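Local coordinates for protein FimX (Pseudomonas aeruginosa PAO1, PDB 3HV8), which is a protein whose EAL domain, an alpha/beta-barrel-like fold with a predominantly parallel central sheet, holds C2E in a pocket, at residues L89-L94 and L107-S112; V53-L58 and E81-W86. All blocks are in the same frame, centred on the assembly; numbering follows the deposited sequence.

Interaction 1: L89-L94 and L107-S112; sequences LNSIKL and LFVHLS. With C2E (9,9'-[(2R,3R,3aS,5S,7aR,9R,10R,10aS,12S,14aR)-3,5,10,12-tetrahydroxy-5,12-dioxidooctahydro-2H,7H-difuro[3,2-d:3',2'-j][1,3,7,9,2,8]tetraoxadiphosphacyclododecine-2,9-diyl]bis(2-amino-1,9-dihydro-6H-purin-6-one)), chain B.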
loop_
_atom_site.group_PDB
_atom_site.type_symbol
_atom_site.label_atom_id
_atom_site.label_comp_id
_atom_site.label_asym_id
_atom_site.label_seq_id
_atom_site.Cartn_x
_atom_site.Cartn_y
_atom_site.Cartn_z
ATOM N N LEU A 89 1.728 -10.577 9.303
ATOM C CA LEU A 89 1.806 -12.012 9.557
ATOM C C LEU A 89 0.830 -12.778 8.676
ATOM O O LEU A 89 1.160 -13.822 8.084
ATOM C CB LEU A 89 1.516 -12.285 11.031
ATOM C CG LEU A 89 1.759 -13.713 11.471
ATOM C CD1 LEU A 89 3.259 -13.974 11.445
ATOM C CD2 LEU A 89 1.186 -13.930 12.861
ATOM N N ASN A 90 -0.386 -12.265 8.570
ATOM C CA ASN A 90 -1.413 -12.918 7.783
ATOM C C ASN A 90 -1.216 -12.760 6.286
ATOM O O ASN A 90 -1.529 -13.656 5.512
ATOM C CB ASN A 90 -2.791 -12.476 8.248
ATOM C CG ASN A 90 -3.172 -13.143 9.535
ATOM O OD1 ASN A 90 -3.085 -12.550 10.622
ATOM N ND2 ASN A 90 -3.510 -14.417 9.439
ATOM N N SER A 91 -0.656 -11.632 5.879
ATOM C CA SER A 91 -0.336 -11.447 4.472
ATOM C C SER A 91 0.705 -12.467 4.052
ATOM O O SER A 91 0.568 -13.105 2.998
ATOM C CB SER A 91 0.188 -10.036 4.233
ATOM O OG SER A 91 -0.877 -9.114 4.382
ATOM N N ILE A 92 1.741 -12.631 4.875
ATOM C CA ILE A 92 2.813 -13.591 4.606
ATOM C C ILE A 92 2.233 -14.993 4.461
ATOM O O ILE A 92 2.599 -15.739 3.552
ATOM C CB ILE A 92 3.865 -13.589 5.746
ATOM C CG1 ILE A 92 4.748 -12.348 5.645
ATOM C CG2 ILE A 92 4.701 -14.878 5.704
ATOM C CD1 ILE A 92 5.606 -12.085 6.861
ATOM N N LYS A 93 1.312 -15.339 5.349
ATOM C CA LYS A 93 0.673 -16.652 5.323
ATOM C C LYS A 93 -0.192 -16.881 4.077
ATOM O O LYS A 93 0.042 -17.833 3.329
ATOM C CB LYS A 93 -0.164 -16.856 6.580
ATOM C CG LYS A 93 -0.737 -18.256 6.716
ATOM C CD LYS A 93 -1.443 -18.435 8.044
ATOM C CE LYS A 93 -2.058 -19.823 8.145
ATOM N NZ LYS A 93 -2.906 -20.127 6.960
ATOM N N LEU A 94 -1.189 -16.020 3.867
ATOM C CA LEU A 94 -2.113 -16.144 2.736
ATOM C C LEU A 94 -1.352 -16.125 1.427
ATOM O O LEU A 94 -1.753 -16.761 0.443
ATOM C CB LEU A 94 -3.146 -15.011 2.736
ATOM C CG LEU A 94 -4.423 -15.250 3.540
ATOM C CD1 LEU A 94 -5.181 -13.946 3.727
ATOM C CD2 LEU A 94 -5.294 -16.296 2.855
ATOM N N LEU A 107 2.150 -8.815 -2.780
ATOM C CA LEU A 107 1.191 -8.067 -1.956
ATOM C C LEU A 107 1.761 -6.731 -1.518
ATOM O O LEU A 107 2.910 -6.660 -1.069
ATOM C CB LEU A 107 0.789 -8.863 -0.718
ATOM C CG LEU A 107 0.000 -10.152 -0.951
ATOM C CD1 LEU A 107 -0.370 -10.767 0.399
ATOM C CD2 LEU A 107 -1.256 -9.875 -1.803
ATOM N N PHE A 108 0.945 -5.689 -1.654
ATOM C CA PHE A 108 1.254 -4.345 -1.176
ATOM C C PHE A 108 0.597 -4.168 0.181
ATOM O O PHE A 108 -0.638 -4.284 0.300
ATOM C CB PHE A 108 0.712 -3.295 -2.157
ATOM C CG PHE A 108 1.492 -3.198 -3.449
ATOM C CD1 PHE A 108 2.231 -2.052 -3.731
ATOM C CD2 PHE A 108 1.478 -4.228 -4.369
ATOM C CE1 PHE A 108 2.949 -1.942 -4.916
ATOM C CE2 PHE A 108 2.199 -4.127 -5.551
ATOM C CZ PHE A 108 2.934 -2.974 -5.822
ATOM N N VAL A 109 1.410 -3.928 1.211
ATOM C CA VAL A 109 0.931 -3.928 2.586
ATOM C C VAL A 109 1.238 -2.593 3.239
ATOM O O VAL A 109 2.389 -2.141 3.236
ATOM C CB VAL A 109 1.608 -5.067 3.390
ATOM C CG1 VAL A 109 1.220 -5.005 4.872
ATOM C CG2 VAL A 109 1.275 -6.422 2.779
ATOM N N HIS A 110 0.222 -1.959 3.811
ATOM C CA HIS A 110 0.375 -0.673 4.475
ATOM C C HIS A 110 1.146 -0.776 5.784
ATOM O O HIS A 110 1.034 -1.777 6.514
ATOM C CB HIS A 110 -1.001 -0.096 4.803
ATOM C CG HIS A 110 -1.767 0.384 3.613
ATOM N ND1 HIS A 110 -1.474 1.569 2.968
ATOM C CD2 HIS A 110 -2.827 -0.146 2.962
ATOM C CE1 HIS A 110 -2.325 1.744 1.973
ATOM N NE2 HIS A 110 -3.154 0.715 1.945
ATOM N N LEU A 111 1.917 0.269 6.083
ATOM C CA LEU A 111 2.514 0.449 7.403
ATOM C C LEU A 111 2.018 1.750 8.022
ATOM O O LEU A 111 2.027 2.807 7.366
ATOM C CB LEU A 111 4.038 0.491 7.309
ATOM C CG LEU A 111 4.692 -0.814 6.879
ATOM C CD1 LEU A 111 6.207 -0.596 6.787
ATOM C CD2 LEU A 111 4.350 -1.987 7.821
ATOM N N SER A 112 1.612 1.702 9.283
ATOM C CA SER A 112 1.294 2.931 10.009
ATOM C C SER A 112 2.573 3.669 10.413
ATOM O O SER A 112 3.668 3.101 10.397
ATOM C CB SER A 112 0.487 2.617 11.276
ATOM O OG SER A 112 1.309 1.968 12.228
HETATM P P1 C2E B . -5.607 4.390 1.042
HETATM O O2P C2E B . -4.317 4.787 0.188
HETATM O O1P C2E B . -6.537 5.533 0.944
HETATM O "O5'" C2E B . -6.443 3.169 0.451
HETATM C "C5'" C2E B . -7.349 3.447 -0.634
HETATM C "C4'" C2E B . -8.810 3.660 -0.182
HETATM O "O4'" C2E B . -9.632 3.855 -1.359
HETATM C "C3'" C2E B . -9.256 2.329 0.410
HETATM O "O3'" C2E B . -10.137 2.575 1.516
HETATM C "C2'" C2E B . -9.949 1.599 -0.765
HETATM O "O2'" C2E B . -10.965 0.703 -0.357
HETATM C "C1'" C2E B . -10.551 2.784 -1.521
HETATM N N9 C2E B . -10.760 2.560 -2.943
HETATM C C8 C2E B . -10.197 1.580 -3.726
HETATM N N7 C2E B . -10.481 1.808 -4.988
HETATM C C5 C2E B . -11.256 2.930 -5.064
HETATM C C6 C2E B . -11.855 3.629 -6.137
HETATM O O6 C2E B . -11.704 3.304 -7.316
HETATM N N1 C2E B . -12.585 4.707 -5.818
HETATM C C2 C2E B . -12.750 5.114 -4.531
HETATM N N2 C2E B . -13.507 6.230 -4.286
HETATM N N3 C2E B . -12.199 4.475 -3.525
HETATM C C4 C2E B . -11.450 3.397 -3.765
HETATM P P11 C2E B . -9.887 1.712 2.852
HETATM O O21 C2E B . -11.011 2.098 3.883
HETATM O O11 C2E B . -9.778 0.272 2.543
HETATM O O5A C2E B . -8.461 2.182 3.363
HETATM C C5A C2E B . -8.277 3.552 3.746
HETATM C C4A C2E B . -6.895 3.757 4.361
HETATM O O4A C2E B . -6.776 2.941 5.536
HETATM C C3A C2E B . -5.728 3.331 3.468
HETATM O O3A C2E B . -5.300 4.366 2.592
HETATM C C2A C2E B . -4.630 3.129 4.515
HETATM O O2A C2E B . -4.126 4.400 4.961
HETATM C C1A C2E B . -5.427 2.550 5.690
HETATM N N91 C2E B . -5.350 1.095 5.637
HETATM C C81 C2E B . -6.176 0.219 4.991
HETATM N N71 C2E B . -5.747 -0.993 5.210
HETATM C C51 C2E B . -4.675 -0.960 6.058
HETATM C C61 C2E B . -3.837 -1.915 6.667
HETATM O O61 C2E B . -3.895 -3.125 6.417
HETATM N N11 C2E B . -2.869 -1.420 7.483
HETATM C C21 C2E B . -2.702 -0.083 7.721
HETATM N N21 C2E B . -1.676 0.332 8.522
HETATM N N31 C2E B . -3.454 0.817 7.143
HETATM C C41 C2E B . -4.436 0.393 6.339
#

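Interaction 2: V53-L58 and E81-W86; sequences VLLRLL and EKIDRW. With C2E (9,9'-[(2R,3R,3aS,5S,7aR,9R,10R,10aS,12S,14aR)-3,5,10,12-tetrahydroxy-5,12-dioxidooctahydro-2H,7H-difuro[3,2-d:3',2'-j][1,3,7,9,2,8]tetraoxadiphosphacyclododecine-2,9-diyl]bis(2-amino-1,9-dihydro-6H-purin-6-one)), chain B.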
loop_
_atom_site.group_PDB
_atom_site.type_symbol
_atom_site.label_atom_id
_atom_site.label_comp_id
_atom_site.label_asym_id
_atom_site.label_seq_id
_atom_site.Cartn_x
_atom_site.Cartn_y
_atom_site.Cartn_z
ATOM N N VAL A 53 -3.355 -5.151 -0.052
ATOM C CA VAL A 53 -4.047 -5.640 1.134
ATOM C C VAL A 53 -4.715 -4.466 1.874
ATOM O O VAL A 53 -4.089 -3.432 2.121
ATOM C CB VAL A 53 -3.058 -6.345 2.075
ATOM C CG1 VAL A 53 -3.742 -6.786 3.357
ATOM C CG2 VAL A 53 -2.408 -7.550 1.357
ATOM N N LEU A 54 -5.995 -4.624 2.192
ATOM C CA LEU A 54 -6.757 -3.614 2.923
ATOM C C LEU A 54 -7.430 -4.253 4.122
ATOM O O LEU A 54 -8.000 -5.348 4.019
ATOM C CB LEU A 54 -7.800 -2.958 2.019
ATOM C CG LEU A 54 -7.219 -2.200 0.821
ATOM C CD1 LEU A 54 -8.279 -1.918 -0.231
ATOM C CD2 LEU A 54 -6.531 -0.912 1.249
ATOM N N LEU A 55 -7.366 -3.576 5.258
ATOM C CA LEU A 55 -7.807 -4.152 6.533
ATOM C C LEU A 55 -9.236 -3.780 6.919
ATOM O O LEU A 55 -9.639 -2.636 6.776
ATOM C CB LEU A 55 -6.888 -3.658 7.646
ATOM C CG LEU A 55 -7.222 -4.193 9.040
ATOM C CD1 LEU A 55 -7.037 -5.704 9.088
ATOM C CD2 LEU A 55 -6.347 -3.514 10.067
ATOM N N ARG A 56 -10.001 -4.745 7.416
ATOM C CA ARG A 56 -11.290 -4.438 8.021
ATOM C C ARG A 56 -11.324 -5.044 9.413
ATOM O O ARG A 56 -10.863 -6.163 9.623
ATOM C CB ARG A 56 -12.444 -5.017 7.201
ATOM C CG ARG A 56 -12.506 -4.539 5.762
ATOM C CD ARG A 56 -12.856 -3.052 5.712
ATOM N NE ARG A 56 -12.966 -2.545 4.347
ATOM C CZ ARG A 56 -12.000 -1.884 3.711
ATOM N NH1 ARG A 56 -10.832 -1.673 4.317
ATOM N NH2 ARG A 56 -12.196 -1.457 2.466
ATOM N N LEU A 57 -11.839 -4.297 10.378
ATOM C CA LEU A 57 -12.116 -4.848 11.699
ATOM C C LEU A 57 -13.461 -5.578 11.627
ATOM O O LEU A 57 -14.368 -5.138 10.935
ATOM C CB LEU A 57 -12.151 -3.721 12.729
ATOM C CG LEU A 57 -12.811 -4.002 14.081
ATOM C CD1 LEU A 57 -11.971 -4.962 14.901
ATOM C CD2 LEU A 57 -13.010 -2.682 14.848
ATOM N N LEU A 58 -13.580 -6.714 12.311
ATOM C CA LEU A 58 -14.873 -7.392 12.364
ATOM C C LEU A 58 -15.447 -7.096 13.735
ATOM O O LEU A 58 -14.839 -7.431 14.747
ATOM C CB LEU A 58 -14.713 -8.898 12.133
ATOM C CG LEU A 58 -14.154 -9.325 10.769
ATOM C CD1 LEU A 58 -13.964 -10.842 10.773
ATOM C CD2 LEU A 58 -15.039 -8.903 9.607
ATOM N N GLU A 81 1.229 -0.775 16.121
ATOM C CA GLU A 81 2.253 -1.733 15.739
ATOM C C GLU A 81 1.702 -3.148 15.741
ATOM O O GLU A 81 1.946 -3.924 14.818
ATOM C CB GLU A 81 3.461 -1.641 16.670
ATOM C CG GLU A 81 4.144 -0.265 16.699
ATOM C CD GLU A 81 3.625 0.645 17.807
ATOM O OE1 GLU A 81 2.474 0.469 18.258
ATOM O OE2 GLU A 81 4.384 1.547 18.227
ATOM N N LYS A 82 0.930 -3.485 16.774
ATOM C CA LYS A 82 0.315 -4.812 16.851
ATOM C C LYS A 82 -0.640 -5.080 15.692
ATOM O O LYS A 82 -0.679 -6.180 15.156
ATOM C CB LYS A 82 -0.423 -4.998 18.183
ATOM C CG LYS A 82 0.468 -5.472 19.310
ATOM C CD LYS A 82 -0.359 -5.953 20.492
ATOM C CE LYS A 82 -0.204 -5.024 21.677
ATOM N NZ LYS A 82 1.191 -5.080 22.192
ATOM N N ILE A 83 -1.434 -4.087 15.302
ATOM C CA ILE A 83 -2.297 -4.253 14.143
ATOM C C ILE A 83 -1.477 -4.506 12.878
ATOM O O ILE A 83 -1.779 -5.418 12.100
ATOM C CB ILE A 83 -3.224 -3.023 13.955
ATOM C CG1 ILE A 83 -4.291 -3.007 15.057
ATOM C CG2 ILE A 83 -3.837 -3.018 12.564
ATOM C CD1 ILE A 83 -5.170 -1.760 15.049
ATOM N N ASP A 84 -0.419 -3.727 12.684
ATOM C CA ASP A 84 0.437 -3.938 11.522
ATOM C C ASP A 84 1.069 -5.340 11.531
ATOM O O ASP A 84 1.141 -5.986 10.490
ATOM C CB ASP A 84 1.531 -2.859 11.438
ATOM C CG ASP A 84 1.006 -1.514 10.944
ATOM O OD1 ASP A 84 -0.128 -1.441 10.411
ATOM O OD2 ASP A 84 1.747 -0.528 11.104
ATOM N N ARG A 85 1.510 -5.821 12.691
ATOM C CA ARG A 85 2.091 -7.163 12.736
ATOM C C ARG A 85 1.044 -8.216 12.379
ATOM O O ARG A 85 1.368 -9.194 11.705
ATOM C CB ARG A 85 2.681 -7.489 14.116
ATOM C CG ARG A 85 3.717 -6.491 14.650
ATOM C CD ARG A 85 5.045 -6.509 13.917
ATOM N NE ARG A 85 6.033 -5.616 14.548
ATOM C CZ ARG A 85 6.903 -5.992 15.487
ATOM N NH1 ARG A 85 7.757 -5.111 16.001
ATOM N NH2 ARG A 85 6.925 -7.250 15.916
ATOM N N TRP A 86 -0.205 -8.023 12.816
ATOM C CA TRP A 86 -1.285 -8.958 12.477
ATOM C C TRP A 86 -1.473 -8.988 10.957
ATOM O O TRP A 86 -1.575 -10.053 10.346
ATOM C CB TRP A 86 -2.605 -8.556 13.171
ATOM C CG TRP A 86 -3.668 -9.593 13.043
ATOM C CD1 TRP A 86 -3.967 -10.573 13.965
ATOM C CD2 TRP A 86 -4.570 -9.788 11.949
ATOM N NE1 TRP A 86 -4.988 -11.352 13.501
ATOM C CE2 TRP A 86 -5.373 -10.912 12.263
ATOM C CE3 TRP A 86 -4.768 -9.142 10.721
ATOM C CZ2 TRP A 86 -6.369 -11.390 11.404
ATOM C CZ3 TRP A 86 -5.758 -9.617 9.866
ATOM C CH2 TRP A 86 -6.542 -10.737 10.211
HETATM P P1 C2E B . -5.607 4.390 1.042
HETATM O O2P C2E B . -4.317 4.787 0.188
HETATM O O1P C2E B . -6.537 5.533 0.944
HETATM O "O5'" C2E B . -6.443 3.169 0.451
HETATM C "C5'" C2E B . -7.349 3.447 -0.634
HETATM C "C4'" C2E B . -8.810 3.660 -0.182
HETATM O "O4'" C2E B . -9.632 3.855 -1.359
HETATM C "C3'" C2E B . -9.256 2.329 0.410
HETATM O "O3'" C2E B . -10.137 2.575 1.516
HETATM C "C2'" C2E B . -9.949 1.599 -0.765
HETATM O "O2'" C2E B . -10.965 0.703 -0.357
HETATM C "C1'" C2E B . -10.551 2.784 -1.521
HETATM N N9 C2E B . -10.760 2.560 -2.943
HETATM C C8 C2E B . -10.197 1.580 -3.726
HETATM N N7 C2E B . -10.481 1.808 -4.988
HETATM C C5 C2E B . -11.256 2.930 -5.064
HETATM C C6 C2E B . -11.855 3.629 -6.137
HETATM O O6 C2E B . -11.704 3.304 -7.316
HETATM N N1 C2E B . -12.585 4.707 -5.818
HETATM C C2 C2E B . -12.750 5.114 -4.531
HETATM N N2 C2E B . -13.507 6.230 -4.286
HETATM N N3 C2E B . -12.199 4.475 -3.525
HETATM C C4 C2E B . -11.450 3.397 -3.765
HETATM P P11 C2E B . -9.887 1.712 2.852
HETATM O O21 C2E B . -11.011 2.098 3.883
HETATM O O11 C2E B . -9.778 0.272 2.543
HETATM O O5A C2E B . -8.461 2.182 3.363
HETATM C C5A C2E B . -8.277 3.552 3.746
HETATM C C4A C2E B . -6.895 3.757 4.361
HETATM O O4A C2E B . -6.776 2.941 5.536
HETATM C C3A C2E B . -5.728 3.331 3.468
HETATM O O3A C2E B . -5.300 4.366 2.592
HETATM C C2A C2E B . -4.630 3.129 4.515
HETATM O O2A C2E B . -4.126 4.400 4.961
HETATM C C1A C2E B . -5.427 2.550 5.690
HETATM N N91 C2E B . -5.350 1.095 5.637
HETATM C C81 C2E B . -6.176 0.219 4.991
HETATM N N71 C2E B . -5.747 -0.993 5.210
HETATM C C51 C2E B . -4.675 -0.960 6.058
HETATM C C61 C2E B . -3.837 -1.915 6.667
HETATM O O61 C2E B . -3.895 -3.125 6.417
HETATM N N11 C2E B . -2.869 -1.420 7.483
HETATM C C21 C2E B . -2.702 -0.083 7.721
HETATM N N21 C2E B . -1.676 0.332 8.522
HETATM N N31 C2E B . -3.454 0.817 7.143
HETATM C C41 C2E B . -4.436 0.393 6.339
#

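Interaction 1: L89-L94 and L107-S112
Ser91 meets Leu107 and Val109 with CB, OG and its peptide oxygen, and tracing its short side chain outward accounts for most of the contact. CB lies almost equally far from two methyl groups, 3.9 Å from Leu107 CD1 and 4.0 Å from Val109 CG2. One bond further out, OG approaches the same Val109 CG2 at 3.8 Å. The torsion sets OG beside its own backbone N and opposite the carbonyl carbon (chi1 -70°), an orientation that lets it hydrogen-bond to Val87 O one helical turn back. The hydroxyl is therefore satisfied within its own helix although its surroundings are apolar, with Val53 CG2 also packed against OG.

Leu107 makes a second approach: CD1 comes to 3.6 Å from Ser91 O, so that a single methyl covers both the serine CB and its peptide oxygen. Leu107 and Val109, two residues apart on the strand, point the same way, toward the helix. His110, the next residue after Val109, faces the ligand instead: its CB is 3.4 Å from C2E C21, and C2E C2A lies over the centre of the His110 ring, 3.7 Å above its plane.

With strand 105-110 parallel to strand 49-58 and helix 80-96 between them in sequence, this is the helix-on-sheet packing of a beta-alpha-beta crossover in the barrel-like EAL fold.

Interaction 2: V53-L58 and E81-W86
Apolar packing joins the segments through Leu55, whose two methyl groups reach two helix residues a turn apart. CD2 of Leu55 meets Ile83 CG2 at 3.6 Å, the side chains crossing at about a right angle. The other branch, Leu55 CD1, approaches the indole of Trp86 obliquely, with CZ3 the nearest ring atom at 4.2 Å. Because CG of Leu55 lies opposite the backbone N (chi1 -179°), the fork is carried out from the strand to the helix. Trp86 uses its NE1 for Asn31 OD1, away from this contact.

Hydrogen bonds link each segment to C2E rather than to the other. Leu55 N donates to C2E N71 over 3.0 Å in a fairly straight bond (164°), while from the helix Asp84 OD1 accepts from C2E N21, also at 3.0 Å (162°). The same guanine is thus held by a strand amide at its N71 side and by a carboxylate at its amino group. The second carboxylate oxygen, Asp84 OD2, is taken by the hydroxyls of Ser112 and Ser115, which should help fix the rotation of the group.

Arg56 gives two hydrogen bonds, both distinctly bent, to the phosphate oxygen C2E O11, where its charge probably helps: NH1 at 2.8 Å and NH2 at 3.0 Å. NH1 is also bonded to Leu55 O, 2.9 Å away and well above the carbonyl plane, and this steadies the guanidinium.

Among its neighbours, strand 49-58 runs between strands 33-42 and 105-110 in the sheet; helix 80-96 packs Val87 against Leu55, and helix 20-30 touches Ile83 through Leu28.

Overall arrangement
In sequence interaction 2 (53-58 with 81-86) comes wholly before interaction 1 (89-94 with 107-112), and their centres are about 8 Å apart. Both draw on helix 80-96: its turn at 81-86 meets strand 49-58 and its turn at 89-94 meets strand 105-110, with Ser91 reaching Val53 as well. Those strands are parallel neighbours in one sheet, tied by a probable hydrogen bond between Val53 N and Phe108 O. A second join is packing, His110 CD2 lying 3.6 Å from Val53 O. Residues of 53-58, 81-86 and 107-112 line C2E around one guanine and an adjoining phosphate, while 89-94 packs behind.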